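Local coordinates for protein tail component (Lactobacillus phage J-1, PDB 5LY8) that probably binds host cell-surface carbohydrate, this piece being the second carbohydrate-binding module of the phage's evolved distal tail protein, at residues Ser14-His19 with Asp228-Trp233; Thr30-Val35 with Gly75-Gly80; Asn161-Gly166 with Leu183-Leu188; Asp177-Arg182 with Ser199-Val204. All blocks are in the same frame, centred on the assembly; numbering follows the deposited sequence.

Contact 1: Ser14-His19 with Asp228-Trp233; sequences SERVYH and DSYFEW
V17 and Y18 stand opposite the single residue F231, a beta bulge in the antiparallel pairing of edge strand 11-20 with strand 223-238, part of a six-stranded sheet in this concanavalin-clan module. V17 N donates to F231 O at 2.9 Å, whereas the return bond from F231 N to Y18 O is weak (3.5 Å). On the face bearing R16, Y230 and E232, the arginine chain bends at chi3 (-87°) and its guanidinium lies flat over the Y230 ring, with CZ 3.8 Å from the ring centroid and the planes 16° apart. In a salt bridge, NE and NH2 of R16 donate to E232 OE1, each at 2.9 Å, from the same side of the carboxylate; E232 OE2 binds Q95. The other face is largely aromatic. V17 CG2 rests 3.6 Å from W233 CD1, Y18 presents a ring face to Y230 CA, and W209 of the second sheet stacks on Y18. At the ring edge Y18 OH donates to S229 OG (2.7 Å), which also bonds N98. D228 lies close to the magnesium ion held by D21, G59 and Q227, and H19 NE2 meets D228 OD1 on the syn side, 2.7 Å away, with an N-H...O angle of 164°.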
# COMPACT_ATOMS: atom_id res chain seq x y z
N SER A 14 -19.09 4.00 -10.72
CA SER A 14 -17.67 3.81 -10.43
C SER A 14 -16.91 3.73 -11.75
O SER A 14 -17.47 3.30 -12.77
CB SER A 14 -17.43 2.57 -9.58
OG SER A 14 -17.76 1.36 -10.24
N GLU A 15 -15.65 4.22 -11.76
CA GLU A 15 -14.84 4.24 -12.97
C GLU A 15 -13.48 3.64 -12.64
O GLU A 15 -12.68 4.26 -11.94
CB GLU A 15 -14.68 5.66 -13.54
CG GLU A 15 -16.00 6.33 -13.82
CD GLU A 15 -15.94 7.76 -14.29
OE1 GLU A 15 -14.89 8.42 -14.13
OE2 GLU A 15 -17.00 8.24 -14.76
N ARG A 16 -13.22 2.43 -13.14
CA ARG A 16 -11.95 1.78 -12.91
C ARG A 16 -10.86 2.40 -13.75
O ARG A 16 -11.06 2.61 -14.95
CB ARG A 16 -12.06 0.27 -13.15
CG ARG A 16 -10.95 -0.45 -12.40
CD ARG A 16 -11.21 -1.91 -12.29
NE ARG A 16 -12.00 -2.24 -11.11
CZ ARG A 16 -12.15 -3.48 -10.67
NH1 ARG A 16 -11.56 -4.48 -11.30
NH2 ARG A 16 -12.87 -3.72 -9.58
N VAL A 17 -9.75 2.79 -13.12
CA VAL A 17 -8.62 3.41 -13.79
C VAL A 17 -7.71 2.32 -14.34
O VAL A 17 -7.22 2.46 -15.47
CB VAL A 17 -7.91 4.36 -12.81
CG1 VAL A 17 -6.52 4.78 -13.30
CG2 VAL A 17 -8.77 5.59 -12.56
N TYR A 18 -7.45 1.27 -13.55
CA TYR A 18 -6.59 0.19 -14.02
C TYR A 18 -6.94 -1.01 -13.19
O TYR A 18 -7.53 -0.87 -12.11
CB TYR A 18 -5.07 0.52 -13.86
CG TYR A 18 -4.58 0.39 -12.43
CD1 TYR A 18 -4.69 1.45 -11.53
CD2 TYR A 18 -4.09 -0.82 -11.95
CE1 TYR A 18 -4.33 1.31 -10.20
CE2 TYR A 18 -3.72 -0.97 -10.61
CZ TYR A 18 -3.88 0.09 -9.74
OH TYR A 18 -3.56 -0.06 -8.41
N HIS A 19 -6.53 -2.18 -13.67
CA HIS A 19 -6.69 -3.41 -12.94
C HIS A 19 -5.55 -4.33 -13.32
O HIS A 19 -5.34 -4.62 -14.50
CB HIS A 19 -8.06 -4.07 -13.24
CG HIS A 19 -8.20 -5.43 -12.62
ND1 HIS A 19 -8.86 -6.44 -13.28
CD2 HIS A 19 -7.72 -5.91 -11.45
CE1 HIS A 19 -8.79 -7.50 -12.48
NE2 HIS A 19 -8.11 -7.23 -11.37
N ASP A 228 -3.77 -9.05 -6.73
CA ASP A 228 -4.68 -8.22 -7.51
C ASP A 228 -4.48 -6.79 -7.08
O ASP A 228 -4.16 -6.52 -5.91
CB ASP A 228 -6.15 -8.65 -7.23
CG ASP A 228 -7.14 -8.16 -8.27
OD1 ASP A 228 -7.18 -8.74 -9.37
OD2 ASP A 228 -7.80 -7.12 -8.02
N SER A 229 -4.68 -5.86 -8.02
CA SER A 229 -4.60 -4.44 -7.71
C SER A 229 -5.57 -3.67 -8.58
O SER A 229 -5.62 -3.91 -9.79
CB SER A 229 -3.19 -3.92 -8.01
OG SER A 229 -3.00 -2.58 -7.56
N TYR A 230 -6.28 -2.69 -8.02
CA TYR A 230 -7.09 -1.80 -8.85
C TYR A 230 -7.33 -0.52 -8.12
O TYR A 230 -7.30 -0.45 -6.88
CB TYR A 230 -8.41 -2.43 -9.35
CG TYR A 230 -9.40 -2.84 -8.28
CD1 TYR A 230 -10.33 -1.94 -7.78
CD2 TYR A 230 -9.44 -4.15 -7.83
CE1 TYR A 230 -11.29 -2.33 -6.86
CE2 TYR A 230 -10.38 -4.55 -6.88
CZ TYR A 230 -11.31 -3.64 -6.41
OH TYR A 230 -12.22 -4.04 -5.45
N PHE A 231 -7.67 0.51 -8.90
CA PHE A 231 -8.08 1.79 -8.37
C PHE A 231 -9.33 2.18 -9.13
O PHE A 231 -9.37 2.07 -10.37
CB PHE A 231 -7.01 2.86 -8.61
CG PHE A 231 -7.42 4.25 -8.17
CD1 PHE A 231 -7.07 4.73 -6.92
CD2 PHE A 231 -8.21 5.06 -8.99
CE1 PHE A 231 -7.45 6.01 -6.52
CE2 PHE A 231 -8.62 6.33 -8.57
CZ PHE A 231 -8.22 6.81 -7.36
N GLU A 232 -10.36 2.63 -8.40
CA GLU A 232 -11.58 3.14 -8.98
C GLU A 232 -11.97 4.47 -8.41
O GLU A 232 -12.00 4.62 -7.20
CB GLU A 232 -12.78 2.20 -8.72
CG GLU A 232 -12.68 0.78 -9.22
CD GLU A 232 -13.86 -0.09 -8.82
OE1 GLU A 232 -14.11 -1.07 -9.56
OE2 GLU A 232 -14.42 0.10 -7.71
N TRP A 233 -12.37 5.39 -9.29
CA TRP A 233 -13.07 6.59 -8.86
C TRP A 233 -14.49 6.12 -8.53
O TRP A 233 -15.05 5.31 -9.28
CB TRP A 233 -13.13 7.62 -9.97
CG TRP A 233 -11.80 8.22 -10.31
CD1 TRP A 233 -11.12 8.09 -11.48
CD2 TRP A 233 -10.99 9.05 -9.46
NE1 TRP A 233 -9.97 8.84 -11.45
CE2 TRP A 233 -9.87 9.45 -10.23
CE3 TRP A 233 -11.15 9.55 -8.17
CZ2 TRP A 233 -8.87 10.28 -9.71
CZ3 TRP A 233 -10.14 10.35 -7.65
CH2 TRP A 233 -9.02 10.69 -8.41

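Contact 2: Thr30-Val35 with Gly75-Gly80; sequences TLNNGV and GPSMSG
P76 brings its CA to within 3.4 Å of N32 OD1, where the loop following strand 30-31 begins to turn away. The next residue, S77, is held at both ends of its backbone by N32. S77 N donates to N32 OD1 (2.9 Å, 160° at the hydrogen), so a side-chain amide oxygen takes the place that a main-chain carbonyl would have in a continuing strand; S77 O accepts from N32 N, which approaches well above the carbonyl plane. With the backbone of N32 in the left-handed region, chi1 (-61°) sets CG anti to the carbonyl carbon, and from there OD1 meets S77 N, while ND2 is used by G52 O. S77 OG bonds Q50 and receives a hydrogen bond from a water that also donates to T30 O, accepts from N33 N and bonds S79 OG, linking the turn to the strand. M78 shares a face of the sheet with L31, where its CE touches L31 CD2 at 3.8 Å, the two side chains side by side and pointing the same way. S79 then forms the regular antiparallel, hydrogen-bonded pair with T30: T30 N to S79 O is 2.8 Å and S79 N to T30 O is 2.9 Å. In the conformer described, S79 OG bonds T210 OG1 and approaches G34 CA (3.3 Å). On the T30 side, OG1 bonds N33 OD1 in the amide plane (2.6 Å). Strand 73-81 thus runs between the short strand 30-31 and strand 208-216, bonding through M78 to A211, while the M78 side chain packs on F54 and Y56 of strand 54-57.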
# COMPACT_ATOMS: atom_id res chain seq x y z
N THR A 30 5.30 1.48 -14.07
CA THR A 30 6.73 1.66 -14.05
C THR A 30 7.31 0.97 -12.83
O THR A 30 6.70 0.95 -11.75
CB THR A 30 7.14 3.11 -14.18
OG1 THR A 30 6.52 3.84 -13.15
CG2 THR A 30 6.76 3.70 -15.54
N LEU A 31 8.49 0.41 -13.00
CA LEU A 31 9.17 -0.35 -11.97
C LEU A 31 10.21 0.45 -11.27
O LEU A 31 10.98 1.17 -11.91
CB LEU A 31 9.82 -1.59 -12.61
CG LEU A 31 8.85 -2.54 -13.33
CD1 LEU A 31 9.60 -3.51 -14.26
CD2 LEU A 31 7.93 -3.25 -12.33
N ASN A 32 10.26 0.34 -9.94
CA ASN A 32 11.33 0.91 -9.14
C ASN A 32 11.58 2.41 -9.34
O ASN A 32 12.73 2.86 -9.26
CB ASN A 32 12.61 0.08 -9.35
CG ASN A 32 12.39 -1.33 -8.90
OD1 ASN A 32 11.75 -1.56 -7.86
ND2 ASN A 32 12.95 -2.29 -9.61
N ASN A 33 10.50 3.19 -9.51
CA ASN A 33 10.66 4.64 -9.69
C ASN A 33 9.47 5.40 -9.10
O ASN A 33 9.05 6.43 -9.66
CB ASN A 33 10.85 4.95 -11.20
CG ASN A 33 9.59 4.77 -12.01
OD1 ASN A 33 8.65 4.05 -11.60
ND2 ASN A 33 9.47 5.48 -13.12
N GLY A 34 8.94 4.90 -7.99
CA GLY A 34 7.80 5.52 -7.35
C GLY A 34 8.14 6.26 -6.09
O GLY A 34 9.28 6.70 -5.89
N VAL A 35 7.15 6.39 -5.22
CA VAL A 35 7.28 7.16 -3.99
C VAL A 35 7.08 6.24 -2.80
O VAL A 35 6.10 5.50 -2.74
CB VAL A 35 6.25 8.32 -3.93
CG1 VAL A 35 6.53 9.22 -2.74
CG2 VAL A 35 6.22 9.12 -5.23
N GLY A 75 13.42 -3.16 -1.68
CA GLY A 75 12.64 -4.17 -2.37
C GLY A 75 12.00 -3.55 -3.58
O GLY A 75 12.12 -2.34 -3.81
N PRO A 76 11.30 -4.37 -4.36
CA PRO A 76 10.71 -3.88 -5.61
C PRO A 76 9.49 -3.00 -5.42
O PRO A 76 8.75 -3.17 -4.45
CB PRO A 76 10.34 -5.16 -6.36
CG PRO A 76 10.11 -6.14 -5.29
CD PRO A 76 11.11 -5.82 -4.20
N SER A 77 9.29 -2.09 -6.36
CA SER A 77 8.09 -1.28 -6.40
C SER A 77 7.51 -1.26 -7.79
O SER A 77 8.22 -1.45 -8.80
CB SER A 77 8.33 0.13 -5.90
OG SER A 77 8.93 0.91 -6.93
N MET A 78 6.21 -0.95 -7.84
CA MET A 78 5.46 -0.80 -9.07
C MET A 78 4.59 0.43 -8.90
O MET A 78 4.02 0.63 -7.82
CB MET A 78 4.63 -2.04 -9.34
CG MET A 78 3.95 -2.03 -10.70
SD MET A 78 3.11 -3.58 -11.08
CE MET A 78 4.53 -4.66 -11.28
N SER A 79 4.50 1.26 -9.95
CA SER A 79 3.75 2.51 -9.89
C SER A 79 2.97 2.73 -11.15
O SER A 79 3.35 2.25 -12.21
CB SER A 79 4.71 3.69 -9.73
OG SER A 79 5.43 3.60 -8.52
N GLY A 80 1.95 3.57 -11.05
CA GLY A 80 1.17 3.96 -12.21
C GLY A 80 0.58 5.34 -12.01
O GLY A 80 0.59 5.89 -10.90
O HOH W 1 7.61 2.05 -9.16

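Contact 3: Asn161-Gly166 with Leu183-Leu188; sequences NYYRDG and LDRIDL
R185 lays its guanidinium flat over the ring of Y162, and this stack is the tight half of the contact. The planes are only 4° apart and R185 CZ lies 3.5 Å from the ring centroid, a cation-pi arrangement; within the stack the closest atoms are R185 CZ and Y162 CZ, 3.4 Å apart. L188 CB sits over the opposite face, so the group is sandwiched. A bend at chi3 (-51°) carries NE off the line of the chain, and the guanidinium is further fixed in its own plane: NH1 donates to Y162 O at 2.9 Å (154°), while NE bonds G189 O. Y162 O also takes a weak bond from R164 N, which closes the inverse gamma turn centred on Y163 and leaves that carbonyl with two donors. Away from the stack the side chains touch more sparsely, although the backbones come no farther apart. R164, extended from CG to NE, meets L188 with CD against CD1 at 4.0 Å, the same methyl lying at the edge of the R164 guanidinium, and both residues are exposed. A water spans the gap, donating to D165 O (2.8 Å) and to D187 OD1 (2.9 Å), and that same carboxylate oxygen approaches G166 CA; D187 OD2 is bound by N167. No strand pairing joins the two segments; R185 NH1 to Y162 O is the one direct hydrogen bond between them. Residues 161-165 belong to the connection from strand 151-158 of the mixed sheet to strand 166-175, which G166 begins, and the end of strand 178-185 lies beside them, Y163 and L183 both packing on L158 and Y168.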
# COMPACT_ATOMS: atom_id res chain seq x y z
N ASN A 161 -3.50 -13.94 16.97
CA ASN A 161 -4.49 -14.99 17.03
C ASN A 161 -5.64 -14.73 16.09
O ASN A 161 -6.27 -15.65 15.65
CB ASN A 161 -5.03 -15.11 18.46
CG ASN A 161 -6.05 -16.20 18.62
OD1 ASN A 161 -5.79 -17.33 18.29
ND2 ASN A 161 -7.23 -15.84 19.08
N TYR A 162 -5.92 -13.47 15.86
CA TYR A 162 -7.00 -13.01 15.02
C TYR A 162 -6.46 -12.76 13.59
O TYR A 162 -7.03 -13.18 12.65
CB TYR A 162 -7.63 -11.74 15.61
CG TYR A 162 -8.82 -11.13 14.90
CD1 TYR A 162 -10.11 -11.43 15.28
CD2 TYR A 162 -8.67 -10.27 13.84
CE1 TYR A 162 -11.21 -10.90 14.63
CE2 TYR A 162 -9.76 -9.74 13.21
CZ TYR A 162 -11.03 -10.05 13.60
OH TYR A 162 -12.10 -9.49 12.96
N TYR A 163 -5.34 -12.07 13.51
CA TYR A 163 -4.71 -11.71 12.24
C TYR A 163 -3.68 -12.74 11.88
O TYR A 163 -2.48 -12.53 12.06
CB TYR A 163 -4.13 -10.31 12.30
CG TYR A 163 -5.20 -9.27 12.40
CD1 TYR A 163 -5.83 -8.77 11.25
CD2 TYR A 163 -5.60 -8.75 13.62
CE1 TYR A 163 -6.81 -7.80 11.32
CE2 TYR A 163 -6.58 -7.75 13.71
CZ TYR A 163 -7.18 -7.29 12.55
OH TYR A 163 -8.17 -6.33 12.62
N ARG A 164 -4.17 -13.88 11.42
CA ARG A 164 -3.34 -15.03 11.09
C ARG A 164 -2.72 -14.88 9.72
O ARG A 164 -3.17 -14.06 8.90
CB ARG A 164 -4.19 -16.33 11.11
CG ARG A 164 -4.73 -16.72 12.50
CD ARG A 164 -5.80 -17.80 12.39
NE ARG A 164 -5.91 -18.62 13.60
CZ ARG A 164 -7.00 -19.28 13.98
NH1 ARG A 164 -8.11 -19.21 13.26
NH2 ARG A 164 -7.00 -20.00 15.09
N ASP A 165 -1.71 -15.68 9.42
CA ASP A 165 -1.16 -15.71 8.06
C ASP A 165 -2.31 -15.98 7.07
O ASP A 165 -3.21 -16.79 7.36
CB ASP A 165 -0.19 -16.88 7.95
CG ASP A 165 1.10 -16.78 8.73
OD1 ASP A 165 1.38 -15.69 9.30
OD2 ASP A 165 1.89 -17.75 8.68
N GLY A 166 -2.30 -15.32 5.92
CA GLY A 166 -3.32 -15.62 4.94
C GLY A 166 -3.65 -14.48 4.02
O GLY A 166 -2.82 -13.61 3.76
N LEU A 183 -7.81 -3.51 6.40
CA LEU A 183 -7.09 -4.75 6.16
C LEU A 183 -8.15 -5.83 6.35
O LEU A 183 -8.34 -6.36 7.46
CB LEU A 183 -5.86 -4.93 7.06
CG LEU A 183 -4.94 -6.04 6.67
CD1 LEU A 183 -4.12 -5.66 5.44
CD2 LEU A 183 -4.03 -6.39 7.84
N ASP A 184 -8.86 -6.16 5.28
CA ASP A 184 -9.95 -7.12 5.34
C ASP A 184 -9.43 -8.54 5.39
O ASP A 184 -8.62 -8.92 4.54
CB ASP A 184 -10.87 -6.98 4.13
CG ASP A 184 -11.60 -5.68 3.94
OD1 ASP A 184 -11.71 -4.89 4.92
OD2 ASP A 184 -12.18 -5.48 2.85
N ARG A 185 -9.91 -9.34 6.36
CA ARG A 185 -9.56 -10.74 6.48
C ARG A 185 -10.43 -11.53 5.52
O ARG A 185 -11.58 -11.84 5.84
CB ARG A 185 -9.86 -11.26 7.89
CG ARG A 185 -8.92 -10.86 8.97
CD ARG A 185 -9.00 -11.84 10.15
NE ARG A 185 -10.40 -12.02 10.56
CZ ARG A 185 -10.80 -12.77 11.57
NH1 ARG A 185 -9.92 -13.39 12.34
NH2 ARG A 185 -12.10 -12.88 11.85
N ILE A 186 -9.93 -11.83 4.33
CA ILE A 186 -10.67 -12.57 3.31
C ILE A 186 -11.03 -13.99 3.82
O ILE A 186 -12.13 -14.46 3.59
CB ILE A 186 -9.85 -12.64 1.96
CG1 ILE A 186 -9.59 -11.22 1.38
CG2 ILE A 186 -10.54 -13.58 0.91
CD1 ILE A 186 -8.66 -11.18 0.20
N ASP A 187 -10.09 -14.67 4.49
CA ASP A 187 -10.27 -16.05 4.96
C ASP A 187 -11.22 -16.22 6.12
O ASP A 187 -11.85 -17.28 6.22
CB ASP A 187 -8.92 -16.65 5.37
CG ASP A 187 -7.85 -16.65 4.31
OD1 ASP A 187 -6.66 -16.58 4.68
OD2 ASP A 187 -8.20 -16.68 3.09
N LEU A 188 -11.30 -15.23 7.02
CA LEU A 188 -12.05 -15.41 8.26
C LEU A 188 -13.16 -14.39 8.55
O LEU A 188 -13.92 -14.58 9.51
CB LEU A 188 -11.06 -15.46 9.45
CG LEU A 188 -10.02 -16.60 9.44
CD1 LEU A 188 -8.91 -16.33 10.44
CD2 LEU A 188 -10.68 -17.96 9.76
O HOH W 2 -6.01 -16.56 7.48

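Contact 4: Asp177-Arg182 with Ser199-Val204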
# COMPACT_ATOMS: atom_id res chain seq x y z
N ASP A 177 -14.01 14.19 3.11
CA ASP A 177 -12.90 14.37 4.06
C ASP A 177 -12.52 13.11 4.84
O ASP A 177 -11.49 13.12 5.54
CB ASP A 177 -13.23 15.49 5.07
CG ASP A 177 -13.35 16.88 4.50
OD1 ASP A 177 -12.55 17.22 3.60
OD2 ASP A 177 -14.16 17.67 5.02
N GLN A 178 -13.29 12.02 4.71
CA GLN A 178 -13.01 10.81 5.47
C GLN A 178 -12.08 9.90 4.71
O GLN A 178 -12.39 9.49 3.59
CB GLN A 178 -14.29 10.03 5.83
CG GLN A 178 -15.17 10.74 6.86
CD GLN A 178 -16.24 9.87 7.45
OE1 GLN A 178 -16.35 8.66 7.19
NE2 GLN A 178 -17.07 10.49 8.28
N LEU A 179 -10.97 9.57 5.34
CA LEU A 179 -9.98 8.68 4.78
C LEU A 179 -10.04 7.38 5.58
O LEU A 179 -9.87 7.40 6.81
CB LEU A 179 -8.60 9.35 4.91
CG LEU A 179 -7.39 8.55 4.41
CD1 LEU A 179 -7.51 8.17 2.94
CD2 LEU A 179 -6.13 9.32 4.62
N THR A 180 -10.29 6.24 4.89
CA THR A 180 -10.35 4.95 5.56
C THR A 180 -9.25 4.04 5.05
O THR A 180 -8.96 3.97 3.83
CB THR A 180 -11.72 4.32 5.32
OG1 THR A 180 -12.72 5.16 5.88
CG2 THR A 180 -11.87 2.91 5.93
N PHE A 181 -8.66 3.30 5.99
CA PHE A 181 -7.71 2.25 5.70
C PHE A 181 -8.31 0.96 6.22
O PHE A 181 -8.77 0.91 7.38
CB PHE A 181 -6.42 2.51 6.45
CG PHE A 181 -5.66 3.74 6.04
CD1 PHE A 181 -5.99 4.99 6.56
CD2 PHE A 181 -4.61 3.65 5.14
CE1 PHE A 181 -5.28 6.12 6.16
CE2 PHE A 181 -3.91 4.78 4.76
CZ PHE A 181 -4.24 6.01 5.27
N ARG A 182 -8.28 -0.11 5.41
CA ARG A 182 -8.78 -1.39 5.86
C ARG A 182 -7.78 -2.48 5.57
O ARG A 182 -7.04 -2.42 4.58
CB ARG A 182 -10.07 -1.80 5.16
CG ARG A 182 -11.18 -0.75 5.25
CD ARG A 182 -12.58 -1.31 5.10
NE ARG A 182 -12.66 -2.27 3.99
CZ ARG A 182 -13.07 -1.97 2.76
NH1 ARG A 182 -13.44 -0.73 2.46
NH2 ARG A 182 -13.08 -2.91 1.82
N SER A 199 -9.11 17.19 7.96
CA SER A 199 -9.47 18.54 7.57
C SER A 199 -8.97 18.89 6.15
O SER A 199 -7.77 18.79 5.88
CB SER A 199 -8.88 19.52 8.59
OG SER A 199 -9.43 20.82 8.45
N GLY A 200 -9.90 19.32 5.29
CA GLY A 200 -9.60 19.75 3.92
C GLY A 200 -9.24 18.65 2.95
O GLY A 200 -8.92 18.94 1.79
N PHE A 201 -9.28 17.39 3.39
CA PHE A 201 -8.86 16.30 2.53
C PHE A 201 -9.70 16.19 1.25
O PHE A 201 -9.17 15.82 0.21
CB PHE A 201 -8.84 15.00 3.33
CG PHE A 201 -8.16 13.86 2.62
CD1 PHE A 201 -6.79 13.88 2.40
CD2 PHE A 201 -8.88 12.72 2.27
CE1 PHE A 201 -6.16 12.80 1.77
CE2 PHE A 201 -8.25 11.67 1.61
CZ PHE A 201 -6.90 11.72 1.35
N SER A 202 -10.97 16.58 1.31
CA SER A 202 -11.83 16.56 0.14
C SER A 202 -11.34 17.50 -0.98
O SER A 202 -11.87 17.40 -2.08
CB SER A 202 -13.27 16.92 0.52
OG SER A 202 -13.33 18.19 1.16
N SER A 203 -10.39 18.41 -0.71
CA SER A 203 -9.82 19.31 -1.72
C SER A 203 -8.43 18.88 -2.20
O SER A 203 -7.86 19.55 -3.07
CB SER A 203 -9.75 20.74 -1.17
OG SER A 203 -11.06 21.22 -0.94
N VAL A 204 -7.90 17.79 -1.65
CA VAL A 204 -6.55 17.34 -1.95
C VAL A 204 -6.57 16.32 -3.09
O VAL A 204 -7.27 15.31 -2.99
CB VAL A 204 -5.87 16.76 -0.68
CG1 VAL A 204 -4.48 16.20 -1.01
CG2 VAL A 204 -5.78 17.82 0.42
O HOH W 3 -12.64 19.80 5.80
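S202 delivers two hydrogen bonds to one carboxylate oxygen, D177 OD1. Its backbone N lies 2.9 Å from OD1, nearly in line with the CG-OD1 bond and with 160° at the hydrogen, while its hydroxyl OG donates from above the carboxylate plane at 2.7 Å. The hydroxyl can join the amide because OG stands between the backbone N and the carbonyl carbon of S202 (chi1 57°). The other carboxylate oxygen works through water: one molecule donates to D177 OD2 (2.7 Å) and accepts from G200 N (2.8 Å). Both oxygens are therefore directed at the beginning of the short 3-10 segment 201-203, whose turns are closed by S203 N to G200 O and V204 N to F201 O; a negative charge at that N-terminal end is likely to be favourable. In the fold, D177 belongs to the tight turn between strands 166-175 and 178-185 of the six-stranded antiparallel sheet, whereas residues 199-204 lead from edge strand 191-197 toward strand 208-216 of the mixed sheet. Next to the polar grip comes the apolar part. F201 CB passes beside D177 O, and the ring reaches L179, where CE2 lies 3.8 Å from L179 CD1 and 4.0 Å from its CB; CZ touches both methyl groups. The two side chains cross obliquely. Farther out, F201 packs on V123 and V144 of the mixed sheet, and K174 lies against its ring in a cation-pi contact while NZ bonds F201 O.

In the fold
From the N terminus, strand 11-20 opens contact 1, whose loop closes only at residues 228-233 near the C-terminal end and so encloses the other three contacts. Contact 2 is the first to close, a loop from 30-35 to 75-80 that belongs to the mixed sheet and ends before contact 3 opens. Contacts 3 and 4 cross, since their segments alternate as 161-166, 177-182, 183-188 and 199-204. They share strand 178-185, one near each end, with centres about 26 Å apart. Contact 1 reaches the same six-stranded sheet as contacts 3 and 4, and these last two fasten that sheet to connections leading from or to the mixed sheet.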